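Long-range contacts in VP2 (Primate bocaparvovirus 1, PDB 7L0Y), which self-assembles in sixty copies into the T=1 icosahedral capsid of the virus: residues G14-G19 / I107-I112; R37-T42 / G450-E455. All coordinates share one frame; numbering follows the deposited sequence.

In the fold
Both contacts involve the sheet in which strands 95-118 and 446-462 are neighbours, consistent with the BIDG sheet of the parvovirus jelly roll, and their centres lie about 10 Å apart. Contact 2 is buried strand pairing: backbone bonds join 37-42 to 450-455, and aromatic and aliphatic packing covers one face. Contact 1 is only partly buried, and it holds an irregular N-terminal stretch against the corner in strand 95-118 through bonds of side chain to backbone. The two meet where Tyr108 O probably accepts a hydrogen bond from Gln451 N, and where Asn109 ND2 probably donates to Gln451 OE1. A second subunit reaches both contacts.

Contact 1 (G14-G19 / I107-I112); sequences GISTGG and IYNLQI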
loop_
_atom_site.group_PDB
_atom_site.type_symbol
_atom_site.label_atom_id
_atom_site.label_comp_id
_atom_site.label_asym_id
_atom_site.label_seq_id
_atom_site.Cartn_x
_atom_site.Cartn_y
_atom_site.Cartn_z
ATOM N N GLY A 14 -15.209 -33.743 -85.196
ATOM C CA GLY A 14 -16.276 -34.395 -84.478
ATOM C C GLY A 14 -16.933 -33.551 -83.417
ATOM O O GLY A 14 -17.895 -34.009 -82.795
ATOM N N ILE A 15 -16.444 -32.341 -83.184
ATOM C CA ILE A 15 -17.107 -31.371 -82.327
ATOM C C ILE A 15 -17.473 -30.187 -83.203
ATOM O O ILE A 15 -16.635 -29.699 -83.964
ATOM C CB ILE A 15 -16.206 -30.934 -81.159
ATOM C CG1 ILE A 15 -15.626 -32.155 -80.443
ATOM C CG2 ILE A 15 -16.988 -30.090 -80.182
ATOM C CD1 ILE A 15 -16.661 -33.099 -79.878
ATOM N N SER A 16 -18.719 -29.740 -83.119
ATOM C CA SER A 16 -19.153 -28.588 -83.893
ATOM C C SER A 16 -18.764 -27.314 -83.157
ATOM O O SER A 16 -18.758 -27.275 -81.926
ATOM C CB SER A 16 -20.657 -28.625 -84.161
ATOM O OG SER A 16 -21.404 -28.474 -82.974
ATOM N N THR A 17 -18.428 -26.279 -83.922
ATOM C CA THR A 17 -17.884 -25.062 -83.334
ATOM C C THR A 17 -18.963 -24.019 -83.105
ATOM O O THR A 17 -18.668 -22.893 -82.694
ATOM C CB THR A 17 -16.773 -24.510 -84.222
ATOM O OG1 THR A 17 -17.261 -24.354 -85.558
ATOM C CG2 THR A 17 -15.619 -25.445 -84.238
ATOM N N GLY A 18 -20.212 -24.365 -83.371
ATOM C CA GLY A 18 -21.309 -23.458 -83.133
ATOM C C GLY A 18 -22.607 -24.074 -83.603
ATOM O O GLY A 18 -22.624 -25.103 -84.275
ATOM N N GLY A 19 -23.702 -23.431 -83.215
ATOM C CA GLY A 19 -25.020 -23.847 -83.624
ATOM C C GLY A 19 -25.598 -22.893 -84.647
ATOM O O GLY A 19 -25.002 -21.873 -84.993
ATOM N N ILE A 107 -17.771 -17.250 -88.199
ATOM C CA ILE A 107 -17.540 -18.240 -89.240
ATOM C C ILE A 107 -17.111 -19.518 -88.546
ATOM O O ILE A 107 -16.128 -19.520 -87.802
ATOM C CB ILE A 107 -16.480 -17.769 -90.248
ATOM C CG1 ILE A 107 -16.962 -16.511 -90.956
ATOM C CG2 ILE A 107 -16.205 -18.843 -91.260
ATOM C CD1 ILE A 107 -15.911 -15.807 -91.736
ATOM N N TYR A 108 -17.847 -20.597 -88.772
ATOM C CA TYR A 108 -17.662 -21.790 -87.961
ATOM C C TYR A 108 -18.158 -23.003 -88.730
ATOM O O TYR A 108 -18.685 -22.890 -89.836
ATOM C CB TYR A 108 -18.367 -21.623 -86.617
ATOM C CG TYR A 108 -19.844 -21.412 -86.731
ATOM C CD1 TYR A 108 -20.722 -22.456 -86.560
ATOM C CD2 TYR A 108 -20.355 -20.169 -87.058
ATOM C CE1 TYR A 108 -22.054 -22.265 -86.670
ATOM C CE2 TYR A 108 -21.684 -19.972 -87.188
ATOM C CZ TYR A 108 -22.535 -21.021 -86.989
ATOM O OH TYR A 108 -23.884 -20.830 -87.103
ATOM N N ASN A 109 -17.984 -24.172 -88.116
ATOM C CA ASN A 109 -18.323 -25.464 -88.714
ATOM C C ASN A 109 -17.748 -25.598 -90.114
ATOM O O ASN A 109 -18.438 -25.969 -91.062
ATOM C CB ASN A 109 -19.829 -25.692 -88.718
ATOM C CG ASN A 109 -20.362 -25.966 -87.347
ATOM O OD1 ASN A 109 -19.625 -26.388 -86.468
ATOM N ND2 ASN A 109 -21.642 -25.727 -87.149
ATOM N N LEU A 110 -16.463 -25.307 -90.239
ATOM C CA LEU A 110 -15.826 -25.310 -91.542
ATOM C C LEU A 110 -15.606 -26.737 -92.010
ATOM O O LEU A 110 -15.309 -27.628 -91.214
ATOM C CB LEU A 110 -14.495 -24.570 -91.493
ATOM C CG LEU A 110 -14.502 -23.044 -91.474
ATOM C CD1 LEU A 110 -15.516 -22.555 -92.470
ATOM C CD2 LEU A 110 -14.847 -22.517 -90.115
ATOM N N GLN A 111 -15.752 -26.953 -93.305
ATOM C CA GLN A 111 -15.475 -28.235 -93.923
ATOM C C GLN A 111 -14.672 -28.015 -95.187
ATOM O O GLN A 111 -15.150 -27.366 -96.116
ATOM C CB GLN A 111 -16.761 -28.962 -94.263
ATOM C CG GLN A 111 -17.505 -29.490 -93.091
ATOM C CD GLN A 111 -18.832 -30.032 -93.502
ATOM O OE1 GLN A 111 -19.455 -29.528 -94.428
ATOM N NE2 GLN A 111 -19.256 -31.095 -92.862
ATOM N N ILE A 112 -13.468 -28.558 -95.231
ATOM C CA ILE A 112 -12.684 -28.593 -96.454
ATOM C C ILE A 112 -12.774 -30.000 -97.016
ATOM O O ILE A 112 -12.485 -30.974 -96.317
ATOM C CB ILE A 112 -11.225 -28.174 -96.221
ATOM C CG1 ILE A 112 -11.158 -26.729 -95.741
ATOM C CG2 ILE A 112 -10.458 -28.279 -97.512
ATOM C CD1 ILE A 112 -11.059 -26.582 -94.255
#
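Asn109 has CG beside its own backbone N (chi1 -72°), and Thr17 holds OG1 between its backbone N and carbonyl carbon (chi1 54°), an arrangement in which each side chain meets the main chain of the other. Thr17 N donates to Asn109 OD1 at 2.8 Å, while Asn109 N donates to Thr17 OG1 at 2.7 Å along a nearly straight bond (167°). The amide's other end turns to the next residue: Asn109 ND2 reaches Gly18 O at 3.1 Å, approaching from above the carbonyl plane. One carboxamide thus spans two successive residues, Thr17 and Gly18, of the irregular chain. Asn109 sits where strand 95-118 of the jelly roll turns a corner and passes to another sheet or face, and the glycine-rich N-terminal stretch is held against this break. Beside it, Thr17 OG1 lies against Tyr108 CB, near the plane of the ring at its edge. The ring runs along the glycines: CD1 lies 3.6 Å from Gly18 CA, and Tyr108 OH gives a weak hydrogen bond to Gly19 O. Ser16 adds CB, 3.4 Å from Asn109 OD1, while its OG bonds Glu214 and Val209 of a second subunit.

Contact 2 (R37-T42 / G450-E455); sequences RQFITT and GQVSCE
Gly450 O accepts a hydrogen bond of 2.8 Å from Phe39 N, nearly straight at the hydrogen (161°), with a weaker CA-H...O contact from Gln38 CA beside it. Gly450 N returns a longer bond to Phe39 O, at 3.1 Å, which closes the Phe39-Gly450 hydrogen-bonded pair. Two residues along, Arg37 and Val452 form a second such pair, with Arg37 N to Val452 O at 2.8 Å and Val452 N to Arg37 O at 2.9 Å. Gln38 and Gln451 make the non-hydrogen-bonded pair between them, and Gln451 CA points its hydrogen at Arg37 O. This is antiparallel pairing of strands B and βI in the parvovirus jelly roll, although the directions of the short segments make 130°, about 50° short of antiparallel. On the face that carries Arg37, Phe39 and Val452, the Phe39 ring folds back over the partner strand (chi1 66°). Gly450 CA lies over one ring face, 4.0 Å from the centroid, in a CH-pi contact, and Val452 CG1 packs obliquely, 3.6 Å from Phe39 CD2. Phe74 meets the same ring edge-to-face. Arg37 contributes CB, near Val452 CG2, while its guanidinium leads off to Pro155 O. On the other face the side chains of Gln38 and Gln451 cross obliquely. The bonds that join the strands come from neutral peptide groups, the packing on the Phe39 face is largely apolar and the other face carries neutral amides, so the pairing itself would not be expected to depend on the ionisation of any side chain.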
loop_
_atom_site.group_PDB
_atom_site.type_symbol
_atom_site.label_atom_id
_atom_site.label_comp_id
_atom_site.label_asym_id
_atom_site.label_seq_id
_atom_site.Cartn_x
_atom_site.Cartn_y
_atom_site.Cartn_z
ATOM N N ARG A 37 -26.097 -18.643 -92.554
ATOM C CA ARG A 37 -26.104 -19.254 -93.867
ATOM C C ARG A 37 -25.035 -20.324 -93.931
ATOM O O ARG A 37 -24.068 -20.317 -93.175
ATOM C CB ARG A 37 -25.858 -18.258 -95.000
ATOM C CG ARG A 37 -26.853 -17.159 -95.113
ATOM C CD ARG A 37 -28.214 -17.661 -95.494
ATOM N NE ARG A 37 -29.141 -16.557 -95.669
ATOM C CZ ARG A 37 -29.862 -16.026 -94.693
ATOM N NH1 ARG A 37 -29.760 -16.490 -93.461
ATOM N NH2 ARG A 37 -30.679 -15.023 -94.950
ATOM N N GLN A 38 -25.234 -21.244 -94.854
ATOM C CA GLN A 38 -24.227 -22.200 -95.267
ATOM C C GLN A 38 -23.578 -21.629 -96.515
ATOM O O GLN A 38 -24.264 -21.373 -97.506
ATOM C CB GLN A 38 -24.884 -23.552 -95.526
ATOM C CG GLN A 38 -24.008 -24.719 -95.910
ATOM C CD GLN A 38 -23.030 -25.128 -94.841
ATOM O OE1 GLN A 38 -21.828 -25.098 -95.051
ATOM N NE2 GLN A 38 -23.540 -25.455 -93.669
ATOM N N PHE A 39 -22.273 -21.402 -96.465
ATOM C CA PHE A 39 -21.564 -20.822 -97.591
ATOM C C PHE A 39 -20.639 -21.864 -98.196
ATOM O O PHE A 39 -20.249 -22.827 -97.539
ATOM C CB PHE A 39 -20.742 -19.583 -97.196
ATOM C CG PHE A 39 -19.601 -19.878 -96.273
ATOM C CD1 PHE A 39 -18.380 -20.282 -96.772
ATOM C CD2 PHE A 39 -19.736 -19.733 -94.918
ATOM C CE1 PHE A 39 -17.350 -20.559 -95.940
ATOM C CE2 PHE A 39 -18.694 -19.993 -94.087
ATOM C CZ PHE A 39 -17.506 -20.409 -94.594
ATOM N N ILE A 40 -20.312 -21.672 -99.464
ATOM C CA ILE A 40 -19.343 -22.499 -100.164
ATOM C C ILE A 40 -18.342 -21.579 -100.840
ATOM O O ILE A 40 -18.728 -20.609 -101.498
ATOM C CB ILE A 40 -20.014 -23.433 -101.186
ATOM C CG1 ILE A 40 -18.974 -24.343 -101.824
ATOM C CG2 ILE A 40 -20.779 -22.650 -102.240
ATOM C CD1 ILE A 40 -19.556 -25.413 -102.667
ATOM N N THR A 41 -17.061 -21.877 -100.676
ATOM C CA THR A 41 -16.002 -21.119 -101.318
ATOM C C THR A 41 -15.089 -22.074 -102.068
ATOM O O THR A 41 -14.803 -23.174 -101.594
ATOM C CB THR A 41 -15.219 -20.272 -100.299
ATOM O OG1 THR A 41 -14.278 -19.439 -100.979
ATOM C CG2 THR A 41 -14.485 -21.127 -99.294
ATOM N N THR A 42 -14.649 -21.654 -103.242
ATOM C CA THR A 42 -13.833 -22.462 -104.129
ATOM C C THR A 42 -12.581 -21.687 -104.506
ATOM O O THR A 42 -12.469 -20.487 -104.260
ATOM C CB THR A 42 -14.612 -22.861 -105.387
ATOM O OG1 THR A 42 -15.021 -21.686 -106.094
ATOM C CG2 THR A 42 -15.844 -23.651 -105.013
ATOM N N GLY A 450 -18.952 -23.874 -94.964
ATOM C CA GLY A 450 -19.066 -23.604 -93.555
ATOM C C GLY A 450 -20.321 -22.820 -93.289
ATOM O O GLY A 450 -21.122 -22.574 -94.186
ATOM N N GLN A 451 -20.479 -22.416 -92.039
ATOM C CA GLN A 451 -21.609 -21.605 -91.625
ATOM C C GLN A 451 -21.106 -20.228 -91.226
ATOM O O GLN A 451 -20.121 -20.111 -90.500
ATOM C CB GLN A 451 -22.369 -22.264 -90.471
ATOM C CG GLN A 451 -22.946 -23.616 -90.837
ATOM C CD GLN A 451 -23.764 -24.259 -89.732
ATOM O OE1 GLN A 451 -23.690 -23.874 -88.571
ATOM N NE2 GLN A 451 -24.529 -25.278 -90.094
ATOM N N VAL A 452 -21.756 -19.194 -91.741
ATOM C CA VAL A 452 -21.617 -17.834 -91.238
ATOM C C VAL A 452 -22.893 -17.465 -90.517
ATOM O O VAL A 452 -23.989 -17.687 -91.031
ATOM C CB VAL A 452 -21.315 -16.817 -92.352
ATOM C CG1 VAL A 452 -19.902 -16.900 -92.717
ATOM C CG2 VAL A 452 -22.150 -17.122 -93.572
ATOM N N SER A 453 -22.747 -16.909 -89.329
ATOM C CA SER A 453 -23.855 -16.323 -88.605
ATOM C C SER A 453 -23.581 -14.841 -88.428
ATOM O O SER A 453 -22.505 -14.456 -87.970
ATOM C CB SER A 453 -24.061 -17.006 -87.257
ATOM O OG SER A 453 -22.963 -16.795 -86.401
ATOM N N CYS A 454 -24.542 -14.019 -88.822
ATOM C CA CYS A 454 -24.513 -12.585 -88.592
ATOM C C CYS A 454 -25.554 -12.264 -87.537
ATOM O O CYS A 454 -26.654 -12.816 -87.560
ATOM C CB CYS A 454 -24.795 -11.819 -89.884
ATOM S SG CYS A 454 -24.703 -10.026 -89.758
ATOM N N GLU A 455 -25.202 -11.401 -86.597
ATOM C CA GLU A 455 -26.140 -10.962 -85.579
ATOM C C GLU A 455 -26.000 -9.463 -85.389
ATOM O O GLU A 455 -24.934 -8.983 -85.002
ATOM C CB GLU A 455 -25.897 -11.707 -84.275
ATOM C CG GLU A 455 -26.864 -11.375 -83.179
ATOM C CD GLU A 455 -26.656 -12.247 -81.970
ATOM O OE1 GLU A 455 -25.778 -13.130 -82.033
ATOM O OE2 GLU A 455 -27.352 -12.049 -80.953
#